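Long-range contacts in sperm-specific class P protein 34 (Caenorhabditis elegans, PDB 1M1S), which is of unknown function but belongs to the major sperm protein family, whose members adopt an immunoglobulin-like beta-sandwich fold: residues Ile11-Pro16 with Ile109-Ile114; Ala40-Ser45 with Pro55-Val60; Val83-Glu88 with Gly103-Glu108; His50-Pro55 with Asp69-Pro74; Asp36-Phe41 with Ala87-Glu92. One frame throughout, in Å; residues are numbered along the deposited sequence.

Contact 1: Ile11-Pro16 with Ile109-Ile114; sequences INVDPP and IIVKLI
Ile109 lays its two branches against the side chains of Ile11 and Val13. Its CD1 reaches CG1 of Ile11 at 3.8 Å and also rests on the carbonyl O of the same residue, while the other branch, CG2, meets CG2 of Val13 at 3.6 Å. The two side chains of each pair run antiparallel alongside one another. Chi1 of Ile109, -91°, lies about 30° from a staggered value and carries CG1 toward Ile11; CG2 is left to meet Val13. Val13 uses its second methyl as well: CG1 lies 4.2 Å from CG2 of Val111, the two valines standing roughly perpendicular. The strand axes are 8.3 Å apart and only 7° from parallel, too distant for backbone pairing, so side-chain packing, mostly methyl on methyl, joins these two segments. The gap closes at Pro16, which follows the cis peptide bond before Pro15: the CA atoms of Pro16 and Val111 are 5.4 Å apart, and Pro16 O comes within 3.8 Å of Val111 CA. Strand 11-14 is bonded to strand 25-33 through Asn12 and Asp14, whereas Ile109 and Val111 are bonded to strand 79-89. Farther along, Lys112 pairs with Gly18, so the first strand changes partners, consistent with the strand switching seen in many immunoglobulin-like sandwiches.

Contact 2: Ala40-Ser45 with Pro55-Val60; sequences AFKVKS and PVYGFV
The carbonyl O of Gly58 takes the backbone N-H of Phe41 (N to O 2.7 Å, 150° at the hydrogen) and also receives a CA-H...O contact from Ala40. This belongs to the antiparallel beta hairpin of strands 38-45 and 51-60, whose short segments here run at 146° to each other. The return bond, Gly58 N to Phe41 O, is weak. Two residues on, Val43 N donates to Val56 O at 2.7 Å, where strand 51-60 becomes irregular after the cis peptide bond before Pro55. The Phe41 ring lies over the backbone of the partner strand. Its CG sits between backbone N and carbonyl carbon (chi1 70°), and Gly58 CA stands over one ring face, 4.1 Å from the centroid, in a CH-pi contact; Gly58 has no CB to collide with CE2 of the ring, which can therefore lie this close. Val60 CG2 touches the Phe41 ring at CD2 (3.6 Å), and Pro55 CD lies at the ring edge. The other face of the hairpin carries Ala40, Lys42, Tyr57 and Phe59, covered in part by helix 98-101. There the extended Lys42 chain follows the Tyr57 side chain outward, and its CE comes 3.4 Å from Tyr57 OH.

Contact 3: Val83-Glu88 with Gly103-Glu108; sequences VIQYAE and GAQQGE
Val83 begins the contact with CG1 packed 3.5 Å from CB of Glu108. The carbonyl O of Ile84 then receives a CA-H...O contact from Glu108 CA at 3.0 Å. Gln85 forms an antiparallel non-hydrogen-bonded pair with Glu108, and its extended side chain projects together with those of Glu108 and Gln105. Tyr86 carries the polar link: its N donates to Gly107 O at 3.0 Å, and its O accepts from Gln106 N at 2.8 Å with a nearly straight angle of 170°. Its ring covers the glycine, with Gly107 CA 4.0 Å from the centroid and 28° off the normal, a CH-pi contact over one face. Tyr86 OH donates to a water at 2.9 Å; this water donates in turn to Gln106 O, bridging the phenol hydroxyl to the backbone of Gln106. Ala87 sets CB 3.4 Å from Ala104 O, and the Glu88 side chain lies across that of Gln106, roughly perpendicular to it. Strand 79-89 thus lies between strands 107-115 and 38-45, with Ile84 and Tyr86 facing Ile11 of strand 11-20, while helix 98-101 covers Gln85 through Phe100 and Ala87 through Pro99.

Contact 4: His50-Pro55 with Asp69-Pro74; sequences HYRVRP and DINRLP
His50 O accepts the backbone N-H of Leu73 at 2.7 Å and also receives a CA-H...O contact from Arg72. Farther along, the pairing is loose: Arg52 N donates to Asn71 O at 2.9 Å in a bent bond, and the return bond from Asn71 N to Arg52 O is weak. Asp69 N donates to Arg54 O at 2.5 Å with an angle of 167°, whereas the bond from Arg54 N to Asp69 O is modelled so short that its length is doubtful. Outward from this backbone, Arg72 fits against two neighbours. His50 CB lies over one face of the guanidinium, 3.3 Å from NH1, whereas Tyr51 CE1 approaches its edge in plane, 3.5 Å from the same nitrogen. The bend at chi2 (72°) sends CD of Arg72 to within 3.7 Å of Tyr51 CE2, and beyond it NE and NH2 are held by the carbonyls of Ala22 and Pro76. Ile70 supplies the apolar core of the contact: its CG2 presses tightly on Val53 CG2 at 3.5 Å and also touches Tyr51 CD2 at 3.9 Å. Leu113 of strand 107-115 and Ile82 of strand 79-89 pack on Ile70. With an axis angle of 167°, the pairing identifies an antiparallel beta hairpin, strands 51-60 and 65-72, within the immunoglobulin-like sandwich.

Contact 5: Asp36-Phe41 with Ala87-Glu92; sequences DSRLAF and AEVPAE
Ala87 O accepts Ala40 N at 3.0 Å, the donor lying in the carbonyl plane, and takes a CA-H...O contact from Leu39 as well. This marks the antiparallel pairing of strands 38-45 and 79-89 in the beta sandwich, a long-range pairing with strands 51-60 and 65-72 intervening in the chain. The return bond from Ala87 N to Ala40 O is weak (127°); the segment axes run at 132°. Glu88, opposite Leu39 in a non-hydrogen-bonded pair, extends alongside it, CG lying 3.8 Å from Leu39 CD2. Val89 N then donates to Arg38 O at 2.6 Å from 37° above the carbonyl plane. The two methyls of Val89 divide their partners: CG1 meets Ala40 CB at 3.8 Å, and CG2 lies 3.7 Å from Arg38 CB. Phe59 and Pro99 also touch this valine. At Pro90 and Ala91 the chain leaves the strand, and Arg38 bends over to meet it; its guanidinium makes a cation-pi contact with Phe59, and NH2 bonds to Glu93 O. NH1 comes 3.0 Å from Ala91 O and 3.2 Å from Pro90 O, the latter at the guanidinium edge, near its plane.

All five contacts lie in the one MSP domain. Contact 1 packs the chain's first strand against its last and encloses the other four along the sequence. Contacts 2 and 4 are successive hairpin pairings sharing strand 51-60, with centres 14 Å apart. Contacts 5 and 3 extend the sheet from strand 38-45 through 79-89 to 107-115; they share Ala87 and Glu88, and their centres lie 11 Å apart. Contacts 4 and 5 lie on opposite sides of the chain's centre, about 26 Å between their centres. Strand 107-115 joins contact 3 to contact 1, so local hairpins and sequence-distant pairings and packing together close one compact sandwich from both chain ends.

Contact 1: Ile11-Pro16 with Ile109-Ile114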
# COMPACT_ATOMS: atom_id res chain seq x y z
N ILE A 11 2.35 10.79 0.74
CA ILE A 11 1.82 9.63 1.46
C ILE A 11 2.95 8.96 2.25
O ILE A 11 4.10 8.92 1.80
CB ILE A 11 1.11 8.59 0.57
CG1 ILE A 11 2.07 7.51 0.07
CG2 ILE A 11 0.39 9.26 -0.58
CD1 ILE A 11 1.35 6.32 -0.50
N ASN A 12 2.61 8.55 3.46
CA ASN A 12 3.53 7.87 4.37
C ASN A 12 2.85 6.60 4.87
O ASN A 12 1.63 6.55 5.03
CB ASN A 12 3.91 8.77 5.54
CG ASN A 12 4.85 9.90 5.14
OD1 ASN A 12 5.88 9.68 4.49
ND2 ASN A 12 4.50 11.12 5.54
N VAL A 13 3.65 5.55 5.05
CA VAL A 13 3.12 4.28 5.53
C VAL A 13 3.70 3.98 6.90
O VAL A 13 4.92 4.03 7.11
CB VAL A 13 3.41 3.11 4.55
CG1 VAL A 13 2.48 1.94 4.81
CG2 VAL A 13 3.24 3.57 3.13
N ASP A 14 2.81 3.63 7.83
CA ASP A 14 3.19 3.34 9.18
C ASP A 14 2.86 1.91 9.55
O ASP A 14 1.70 1.53 9.59
CB ASP A 14 2.48 4.36 10.06
CG ASP A 14 2.90 5.77 9.70
OD1 ASP A 14 3.99 5.92 9.08
OD2 ASP A 14 2.16 6.73 10.01
N PRO A 15 3.88 1.07 9.80
CA PRO A 15 5.32 1.31 9.76
C PRO A 15 5.76 1.26 8.30
O PRO A 15 4.96 0.96 7.43
CB PRO A 15 5.85 0.10 10.54
CG PRO A 15 4.76 -0.17 11.52
CD PRO A 15 3.58 -0.11 10.60
N PRO A 16 7.03 1.63 8.03
CA PRO A 16 7.51 1.60 6.64
C PRO A 16 8.08 0.25 6.27
O PRO A 16 8.74 0.10 5.23
CB PRO A 16 8.59 2.68 6.65
CG PRO A 16 9.13 2.59 8.03
CD PRO A 16 7.87 2.50 8.85
N ILE A 109 5.89 4.41 -2.82
CA ILE A 109 6.58 4.10 -1.58
C ILE A 109 6.77 2.58 -1.59
O ILE A 109 5.92 1.84 -2.10
CB ILE A 109 5.73 4.56 -0.37
CG1 ILE A 109 6.09 5.99 0.05
CG2 ILE A 109 5.97 3.67 0.82
CD1 ILE A 109 5.75 7.07 -0.93
N ILE A 110 7.91 2.11 -1.07
CA ILE A 110 8.24 0.68 -1.04
C ILE A 110 8.19 0.13 0.37
O ILE A 110 9.08 0.41 1.17
CB ILE A 110 9.68 0.39 -1.64
CG1 ILE A 110 9.67 0.53 -3.16
CG2 ILE A 110 10.19 -1.01 -1.27
CD1 ILE A 110 11.04 0.34 -3.81
N VAL A 111 7.19 -0.66 0.70
CA VAL A 111 7.15 -1.25 2.02
C VAL A 111 7.91 -2.59 1.97
O VAL A 111 7.59 -3.47 1.15
CB VAL A 111 5.72 -1.48 2.49
CG1 VAL A 111 5.70 -1.86 3.98
CG2 VAL A 111 4.88 -0.23 2.19
N LYS A 112 8.94 -2.71 2.79
CA LYS A 112 9.74 -3.93 2.84
C LYS A 112 8.96 -4.95 3.63
O LYS A 112 8.19 -4.60 4.51
CB LYS A 112 11.05 -3.67 3.58
CG LYS A 112 11.82 -2.44 3.15
CD LYS A 112 13.18 -2.43 3.84
CE LYS A 112 14.20 -1.59 3.08
NZ LYS A 112 15.62 -1.91 3.42
N LEU A 113 9.12 -6.22 3.28
CA LEU A 113 8.46 -7.30 4.00
C LEU A 113 9.51 -8.40 4.27
O LEU A 113 9.83 -9.22 3.40
CB LEU A 113 7.24 -7.82 3.21
CG LEU A 113 6.10 -6.85 2.87
CD1 LEU A 113 5.06 -7.52 1.98
CD2 LEU A 113 5.44 -6.28 4.14
N ILE A 114 10.08 -8.35 5.47
CA ILE A 114 11.12 -9.29 5.91
C ILE A 114 10.50 -10.40 6.75
O ILE A 114 9.94 -10.14 7.81
CB ILE A 114 12.19 -8.60 6.79
CG1 ILE A 114 12.80 -7.39 6.08
CG2 ILE A 114 13.26 -9.61 7.15
CD1 ILE A 114 13.64 -6.48 7.01

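Contact 2: Ala40-Ser45 with Pro55-Val60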
# COMPACT_ATOMS: atom_id res chain seq x y z
N ALA A 40 -5.64 8.26 -4.71
CA ALA A 40 -6.04 6.92 -5.08
C ALA A 40 -4.76 6.13 -4.93
O ALA A 40 -3.70 6.65 -5.22
CB ALA A 40 -6.50 6.89 -6.53
N PHE A 41 -4.82 4.94 -4.38
CA PHE A 41 -3.60 4.18 -4.26
C PHE A 41 -3.72 2.79 -4.87
O PHE A 41 -4.79 2.19 -4.85
CB PHE A 41 -3.06 4.18 -2.81
CG PHE A 41 -3.88 3.37 -1.84
CD1 PHE A 41 -3.64 2.00 -1.66
CD2 PHE A 41 -4.84 3.97 -1.04
CE1 PHE A 41 -4.33 1.25 -0.70
CE2 PHE A 41 -5.55 3.23 -0.06
CZ PHE A 41 -5.29 1.86 0.10
N LYS A 42 -2.60 2.32 -5.42
CA LYS A 42 -2.49 1.01 -6.05
C LYS A 42 -1.41 0.25 -5.31
O LYS A 42 -0.32 0.77 -5.12
CB LYS A 42 -2.05 1.17 -7.50
CG LYS A 42 -1.79 -0.15 -8.19
CD LYS A 42 -1.46 0.06 -9.64
CE LYS A 42 -1.19 -1.26 -10.29
NZ LYS A 42 -0.91 -1.14 -11.75
N VAL A 43 -1.68 -1.01 -4.95
CA VAL A 43 -0.71 -1.84 -4.22
C VAL A 43 -0.14 -3.02 -5.04
O VAL A 43 -0.85 -3.99 -5.33
CB VAL A 43 -1.33 -2.32 -2.88
CG1 VAL A 43 -0.31 -3.04 -2.03
CG2 VAL A 43 -1.89 -1.15 -2.15
N LYS A 44 1.14 -2.92 -5.40
CA LYS A 44 1.85 -3.93 -6.18
C LYS A 44 2.60 -4.80 -5.21
O LYS A 44 3.40 -4.31 -4.42
CB LYS A 44 2.80 -3.25 -7.17
CG LYS A 44 2.09 -2.25 -8.05
CD LYS A 44 3.04 -1.32 -8.74
CE LYS A 44 3.41 -1.83 -10.12
NZ LYS A 44 3.80 -0.69 -11.01
N SER A 45 2.33 -6.09 -5.28
CA SER A 45 2.93 -7.03 -4.36
C SER A 45 3.89 -7.95 -5.08
O SER A 45 3.57 -8.47 -6.14
CB SER A 45 1.81 -7.84 -3.72
OG SER A 45 2.29 -8.75 -2.75
N PRO A 55 -6.43 -3.40 1.10
CA PRO A 55 -7.04 -3.58 -0.23
C PRO A 55 -5.94 -3.53 -1.27
O PRO A 55 -4.77 -3.50 -0.92
CB PRO A 55 -7.96 -2.36 -0.33
CG PRO A 55 -7.73 -1.53 0.92
CD PRO A 55 -6.44 -2.00 1.49
N VAL A 56 -6.29 -3.57 -2.55
CA VAL A 56 -5.27 -3.47 -3.59
C VAL A 56 -5.32 -2.03 -4.07
O VAL A 56 -4.29 -1.38 -4.25
CB VAL A 56 -5.53 -4.41 -4.76
CG1 VAL A 56 -4.45 -4.24 -5.81
CG2 VAL A 56 -5.55 -5.83 -4.27
N TYR A 57 -6.55 -1.54 -4.25
CA TYR A 57 -6.82 -0.17 -4.66
C TYR A 57 -7.55 0.54 -3.54
O TYR A 57 -8.05 -0.10 -2.62
CB TYR A 57 -7.67 -0.17 -5.92
CG TYR A 57 -6.88 -0.53 -7.15
CD1 TYR A 57 -6.72 -1.87 -7.54
CD2 TYR A 57 -6.24 0.45 -7.92
CE1 TYR A 57 -5.95 -2.20 -8.64
CE2 TYR A 57 -5.46 0.11 -9.02
CZ TYR A 57 -5.32 -1.22 -9.37
OH TYR A 57 -4.54 -1.58 -10.44
N GLY A 58 -7.58 1.87 -3.57
CA GLY A 58 -8.30 2.58 -2.52
C GLY A 58 -8.06 4.08 -2.43
O GLY A 58 -7.05 4.58 -2.95
N PHE A 59 -8.96 4.78 -1.75
CA PHE A 59 -8.82 6.22 -1.59
C PHE A 59 -8.31 6.60 -0.24
O PHE A 59 -8.32 5.78 0.67
CB PHE A 59 -10.16 6.90 -1.81
CG PHE A 59 -10.60 6.85 -3.21
CD1 PHE A 59 -11.75 6.18 -3.56
CD2 PHE A 59 -9.86 7.47 -4.20
CE1 PHE A 59 -12.15 6.11 -4.87
CE2 PHE A 59 -10.24 7.40 -5.53
CZ PHE A 59 -11.41 6.73 -5.86
N VAL A 60 -7.71 7.78 -0.17
CA VAL A 60 -7.24 8.32 1.11
C VAL A 60 -7.66 9.76 1.02
O VAL A 60 -7.06 10.56 0.29
CB VAL A 60 -5.71 8.29 1.35
CG1 VAL A 60 -5.42 8.73 2.79
CG2 VAL A 60 -5.13 6.90 1.09

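Contact 3: Val83-Glu88 with Gly103-Glu108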
# COMPACT_ATOMS: atom_id res chain seq x y z
N VAL A 83 4.77 -2.16 -3.39
CA VAL A 83 4.97 -0.81 -3.90
C VAL A 83 3.63 -0.13 -3.98
O VAL A 83 2.76 -0.57 -4.72
CB VAL A 83 5.64 -0.80 -5.31
CG1 VAL A 83 5.94 0.62 -5.73
CG2 VAL A 83 6.94 -1.55 -5.27
N ILE A 84 3.47 0.94 -3.21
CA ILE A 84 2.21 1.67 -3.23
C ILE A 84 2.38 2.85 -4.16
O ILE A 84 3.29 3.66 -3.98
CB ILE A 84 1.80 2.18 -1.83
CG1 ILE A 84 1.73 1.01 -0.86
CG2 ILE A 84 0.41 2.82 -1.88
CD1 ILE A 84 1.81 1.47 0.52
N GLN A 85 1.57 2.88 -5.21
CA GLN A 85 1.59 4.00 -6.17
C GLN A 85 0.39 4.86 -5.80
O GLN A 85 -0.60 4.33 -5.29
CB GLN A 85 1.41 3.51 -7.61
CG GLN A 85 2.51 2.57 -8.12
CD GLN A 85 2.49 2.41 -9.63
OE1 GLN A 85 1.43 2.46 -10.25
NE2 GLN A 85 3.67 2.26 -10.23
N TYR A 86 0.49 6.17 -6.00
CA TYR A 86 -0.64 7.07 -5.71
C TYR A 86 -0.90 8.06 -6.81
O TYR A 86 -0.11 8.18 -7.74
CB TYR A 86 -0.49 7.81 -4.37
CG TYR A 86 0.78 8.59 -4.20
CD1 TYR A 86 0.88 9.93 -4.63
CD2 TYR A 86 1.90 7.99 -3.64
CE1 TYR A 86 2.09 10.64 -4.49
CE2 TYR A 86 3.08 8.67 -3.50
CZ TYR A 86 3.18 9.98 -3.93
OH TYR A 86 4.41 10.57 -3.83
N ALA A 87 -1.99 8.79 -6.70
CA ALA A 87 -2.33 9.76 -7.71
C ALA A 87 -3.33 10.69 -7.08
O ALA A 87 -4.06 10.26 -6.21
CB ALA A 87 -2.97 9.06 -8.88
N GLU A 88 -3.37 11.94 -7.51
CA GLU A 88 -4.33 12.91 -6.99
C GLU A 88 -5.63 12.73 -7.74
O GLU A 88 -5.61 12.47 -8.94
CB GLU A 88 -3.83 14.30 -7.19
CG GLU A 88 -2.79 14.66 -6.20
CD GLU A 88 -1.82 15.67 -6.75
OE1 GLU A 88 -2.24 16.48 -7.60
OE2 GLU A 88 -0.63 15.63 -6.34
N GLY A 103 -2.50 5.50 -16.27
CA GLY A 103 -1.06 5.77 -16.26
C GLY A 103 -0.80 7.09 -15.55
O GLY A 103 0.06 7.88 -15.94
N ALA A 104 -1.52 7.31 -14.46
CA ALA A 104 -1.40 8.54 -13.71
C ALA A 104 -0.67 8.47 -12.36
O ALA A 104 -0.81 9.37 -11.52
CB ALA A 104 -2.77 9.20 -13.57
N GLN A 105 0.09 7.41 -12.13
CA GLN A 105 0.87 7.32 -10.88
C GLN A 105 1.77 8.56 -10.73
O GLN A 105 2.45 8.97 -11.69
CB GLN A 105 1.71 6.03 -10.85
CG GLN A 105 2.64 5.82 -12.05
CD GLN A 105 1.95 5.18 -13.22
OE1 GLN A 105 1.03 5.74 -13.80
NE2 GLN A 105 2.39 3.99 -13.58
N GLN A 106 1.75 9.17 -9.55
CA GLN A 106 2.53 10.37 -9.25
C GLN A 106 3.63 10.10 -8.25
O GLN A 106 4.39 11.00 -7.88
CB GLN A 106 1.62 11.46 -8.67
CG GLN A 106 0.60 12.05 -9.63
CD GLN A 106 -0.48 12.84 -8.91
OE1 GLN A 106 -0.30 13.25 -7.76
NE2 GLN A 106 -1.63 12.99 -9.55
N GLY A 107 3.71 8.87 -7.76
CA GLY A 107 4.74 8.52 -6.80
C GLY A 107 4.55 7.13 -6.20
O GLY A 107 3.46 6.57 -6.25
N GLU A 108 5.62 6.58 -5.63
CA GLU A 108 5.56 5.26 -5.04
C GLU A 108 6.43 5.11 -3.81
O GLU A 108 7.54 5.65 -3.76
CB GLU A 108 5.89 4.15 -6.05
CG GLU A 108 7.03 4.46 -7.02
CD GLU A 108 7.49 3.27 -7.88
OE1 GLU A 108 8.48 2.62 -7.48
OE2 GLU A 108 6.89 3.01 -8.97
O HOH W 1 4.07 12.99 -5.40

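Contact 4: His50-Pro55 with Asp69-Pro74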
# COMPACT_ATOMS: atom_id res chain seq x y z
N HIS A 50 2.84 -15.73 -0.01
CA HIS A 50 3.20 -15.89 1.41
C HIS A 50 2.58 -14.65 2.03
O HIS A 50 2.40 -14.56 3.24
CB HIS A 50 4.70 -15.87 1.67
CG HIS A 50 5.48 -16.93 0.95
ND1 HIS A 50 5.25 -18.29 1.14
CD2 HIS A 50 6.43 -16.83 0.02
CE1 HIS A 50 6.04 -18.96 0.33
NE2 HIS A 50 6.77 -18.11 -0.37
N TYR A 51 2.26 -13.69 1.18
CA TYR A 51 1.66 -12.45 1.62
C TYR A 51 0.28 -12.23 1.00
O TYR A 51 0.03 -12.59 -0.15
CB TYR A 51 2.58 -11.29 1.27
CG TYR A 51 3.84 -11.30 2.10
CD1 TYR A 51 5.06 -11.73 1.57
CD2 TYR A 51 3.81 -10.89 3.43
CE1 TYR A 51 6.22 -11.75 2.36
CE2 TYR A 51 4.95 -10.91 4.21
CZ TYR A 51 6.15 -11.34 3.68
OH TYR A 51 7.25 -11.37 4.49
N ARG A 52 -0.62 -11.69 1.81
CA ARG A 52 -1.98 -11.38 1.41
C ARG A 52 -2.24 -9.96 1.90
O ARG A 52 -2.52 -9.74 3.08
CB ARG A 52 -2.94 -12.36 2.06
CG ARG A 52 -4.40 -11.92 2.09
CD ARG A 52 -5.23 -12.98 2.85
NE ARG A 52 -6.26 -12.43 3.74
CZ ARG A 52 -6.62 -13.00 4.89
NH1 ARG A 52 -6.04 -14.12 5.30
NH2 ARG A 52 -7.57 -12.45 5.64
N VAL A 53 -2.09 -9.02 0.98
CA VAL A 53 -2.29 -7.60 1.26
C VAL A 53 -3.71 -7.12 0.84
O VAL A 53 -4.28 -7.59 -0.15
CB VAL A 53 -1.13 -6.78 0.64
CG1 VAL A 53 -1.15 -5.36 1.13
CG2 VAL A 53 0.16 -7.41 0.99
N ARG A 54 -4.31 -6.25 1.66
CA ARG A 54 -5.66 -5.75 1.42
C ARG A 54 -5.79 -4.30 1.90
O ARG A 54 -5.35 -3.97 2.99
CB ARG A 54 -6.70 -6.59 2.19
CG ARG A 54 -6.65 -8.08 1.94
CD ARG A 54 -7.96 -8.74 2.29
NE ARG A 54 -7.91 -10.18 2.05
CZ ARG A 54 -7.69 -10.76 0.87
NH1 ARG A 54 -7.49 -10.02 -0.21
NH2 ARG A 54 -7.67 -12.08 0.78
N PRO A 55 -6.43 -3.40 1.10
CA PRO A 55 -7.04 -3.58 -0.23
C PRO A 55 -5.94 -3.53 -1.27
O PRO A 55 -4.77 -3.50 -0.92
CB PRO A 55 -7.96 -2.36 -0.33
CG PRO A 55 -7.73 -1.53 0.92
CD PRO A 55 -6.44 -2.00 1.49
N ASP A 69 -3.86 -3.90 5.04
CA ASP A 69 -3.77 -5.20 5.67
C ASP A 69 -2.88 -6.18 4.88
O ASP A 69 -3.28 -6.61 3.80
CB ASP A 69 -5.15 -5.79 5.91
CG ASP A 69 -5.96 -5.03 6.89
OD1 ASP A 69 -5.32 -4.14 7.51
OD2 ASP A 69 -7.16 -5.30 7.06
N ILE A 70 -1.66 -6.46 5.38
CA ILE A 70 -0.70 -7.40 4.79
C ILE A 70 -0.77 -8.65 5.69
O ILE A 70 -0.73 -8.49 6.90
CB ILE A 70 0.74 -6.79 4.80
CG1 ILE A 70 0.68 -5.39 4.27
CG2 ILE A 70 1.71 -7.66 4.11
CD1 ILE A 70 1.96 -4.58 4.38
N ASN A 71 -0.88 -9.86 5.14
CA ASN A 71 -0.97 -11.03 6.00
C ASN A 71 0.05 -12.08 5.59
O ASN A 71 0.00 -12.63 4.49
CB ASN A 71 -2.39 -11.59 6.01
CG ASN A 71 -2.58 -12.71 7.02
OD1 ASN A 71 -2.06 -12.64 8.14
ND2 ASN A 71 -3.28 -13.78 6.61
N ARG A 72 1.00 -12.36 6.50
CA ARG A 72 2.02 -13.37 6.25
C ARG A 72 1.46 -14.75 6.54
O ARG A 72 0.77 -14.99 7.54
CB ARG A 72 3.29 -13.11 7.08
CG ARG A 72 4.38 -14.19 7.03
CD ARG A 72 5.13 -14.27 5.69
NE ARG A 72 5.96 -15.48 5.60
CZ ARG A 72 6.87 -15.73 4.66
NH1 ARG A 72 7.09 -14.85 3.68
NH2 ARG A 72 7.61 -16.83 4.71
N LEU A 73 1.71 -15.63 5.57
CA LEU A 73 1.30 -17.03 5.60
C LEU A 73 2.55 -17.90 5.66
O LEU A 73 3.66 -17.43 5.35
CB LEU A 73 0.54 -17.34 4.30
CG LEU A 73 -0.66 -16.44 4.03
CD1 LEU A 73 -0.88 -16.27 2.54
CD2 LEU A 73 -1.90 -16.98 4.75
N PRO A 74 2.42 -19.16 6.09
CA PRO A 74 3.59 -20.04 6.16
C PRO A 74 4.42 -20.09 4.86
O PRO A 74 3.88 -20.25 3.76
CB PRO A 74 2.98 -21.41 6.46
CG PRO A 74 1.68 -21.14 7.13
CD PRO A 74 1.23 -19.76 6.74

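Contact 5: Asp36-Phe41 with Ala87-Glu92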
# COMPACT_ATOMS: atom_id res chain seq x y z
N ASP A 36 -3.90 18.25 -0.10
CA ASP A 36 -5.18 18.84 0.24
C ASP A 36 -6.19 18.31 -0.78
O ASP A 36 -7.38 18.65 -0.76
CB ASP A 36 -5.10 20.36 0.21
CG ASP A 36 -4.18 20.91 1.27
OD1 ASP A 36 -4.35 20.56 2.47
OD2 ASP A 36 -3.29 21.69 0.88
N SER A 37 -5.70 17.42 -1.64
CA SER A 37 -6.50 16.78 -2.66
C SER A 37 -6.64 15.33 -2.26
O SER A 37 -5.88 14.84 -1.44
CB SER A 37 -5.79 16.86 -4.00
OG SER A 37 -6.32 15.90 -4.88
N ARG A 38 -7.61 14.66 -2.86
CA ARG A 38 -7.83 13.26 -2.57
C ARG A 38 -6.85 12.41 -3.38
O ARG A 38 -6.37 12.82 -4.44
CB ARG A 38 -9.28 12.89 -2.88
CG ARG A 38 -9.80 11.63 -2.18
CD ARG A 38 -11.31 11.79 -1.85
NE ARG A 38 -12.17 10.67 -2.27
CZ ARG A 38 -12.60 10.47 -3.51
NH1 ARG A 38 -12.28 11.29 -4.49
NH2 ARG A 38 -13.40 9.44 -3.75
N LEU A 39 -6.52 11.24 -2.83
CA LEU A 39 -5.60 10.31 -3.46
C LEU A 39 -6.19 8.92 -3.70
O LEU A 39 -7.13 8.48 -3.01
CB LEU A 39 -4.32 10.17 -2.61
CG LEU A 39 -3.47 11.39 -2.25
CD1 LEU A 39 -2.45 10.97 -1.21
CD2 LEU A 39 -2.81 11.98 -3.47
N ALA A 40 -5.64 8.26 -4.71
CA ALA A 40 -6.04 6.92 -5.08
C ALA A 40 -4.76 6.13 -4.93
O ALA A 40 -3.70 6.65 -5.22
CB ALA A 40 -6.50 6.89 -6.53
N PHE A 41 -4.82 4.94 -4.38
CA PHE A 41 -3.60 4.18 -4.26
C PHE A 41 -3.72 2.79 -4.87
O PHE A 41 -4.79 2.19 -4.85
CB PHE A 41 -3.06 4.18 -2.81
CG PHE A 41 -3.88 3.37 -1.84
CD1 PHE A 41 -3.64 2.00 -1.66
CD2 PHE A 41 -4.84 3.97 -1.04
CE1 PHE A 41 -4.33 1.25 -0.70
CE2 PHE A 41 -5.55 3.23 -0.06
CZ PHE A 41 -5.29 1.86 0.10
N ALA A 87 -1.99 8.79 -6.70
CA ALA A 87 -2.33 9.76 -7.71
C ALA A 87 -3.33 10.69 -7.08
O ALA A 87 -4.06 10.26 -6.21
CB ALA A 87 -2.97 9.06 -8.88
N GLU A 88 -3.37 11.94 -7.51
CA GLU A 88 -4.33 12.91 -6.99
C GLU A 88 -5.63 12.73 -7.74
O GLU A 88 -5.61 12.47 -8.94
CB GLU A 88 -3.83 14.30 -7.19
CG GLU A 88 -2.79 14.66 -6.20
CD GLU A 88 -1.82 15.67 -6.75
OE1 GLU A 88 -2.24 16.48 -7.60
OE2 GLU A 88 -0.63 15.63 -6.34
N VAL A 89 -6.75 12.83 -7.04
CA VAL A 89 -8.03 12.65 -7.70
C VAL A 89 -9.10 13.66 -7.26
O VAL A 89 -9.14 14.07 -6.09
CB VAL A 89 -8.58 11.19 -7.47
CG1 VAL A 89 -7.65 10.16 -8.11
CG2 VAL A 89 -8.75 10.90 -6.00
N PRO A 90 -9.97 14.08 -8.21
CA PRO A 90 -11.02 15.04 -7.84
C PRO A 90 -11.99 14.28 -6.97
O PRO A 90 -12.12 13.06 -7.12
CB PRO A 90 -11.70 15.33 -9.17
CG PRO A 90 -10.66 15.03 -10.18
CD PRO A 90 -10.05 13.78 -9.65
N ALA A 91 -12.68 15.00 -6.10
CA ALA A 91 -13.68 14.40 -5.23
C ALA A 91 -14.57 13.47 -6.11
O ALA A 91 -14.84 12.31 -5.76
CB ALA A 91 -14.52 15.50 -4.58
N GLU A 92 -14.83 13.96 -7.33
CA GLU A 92 -15.64 13.35 -8.39
C GLU A 92 -15.33 11.91 -8.78
O GLU A 92 -16.23 11.19 -9.22
CB GLU A 92 -15.57 14.23 -9.65
CG GLU A 92 -16.01 13.56 -10.95
CD GLU A 92 -16.67 14.52 -11.92
OE1 GLU A 92 -16.45 15.75 -11.78
OE2 GLU A 92 -17.41 14.06 -12.83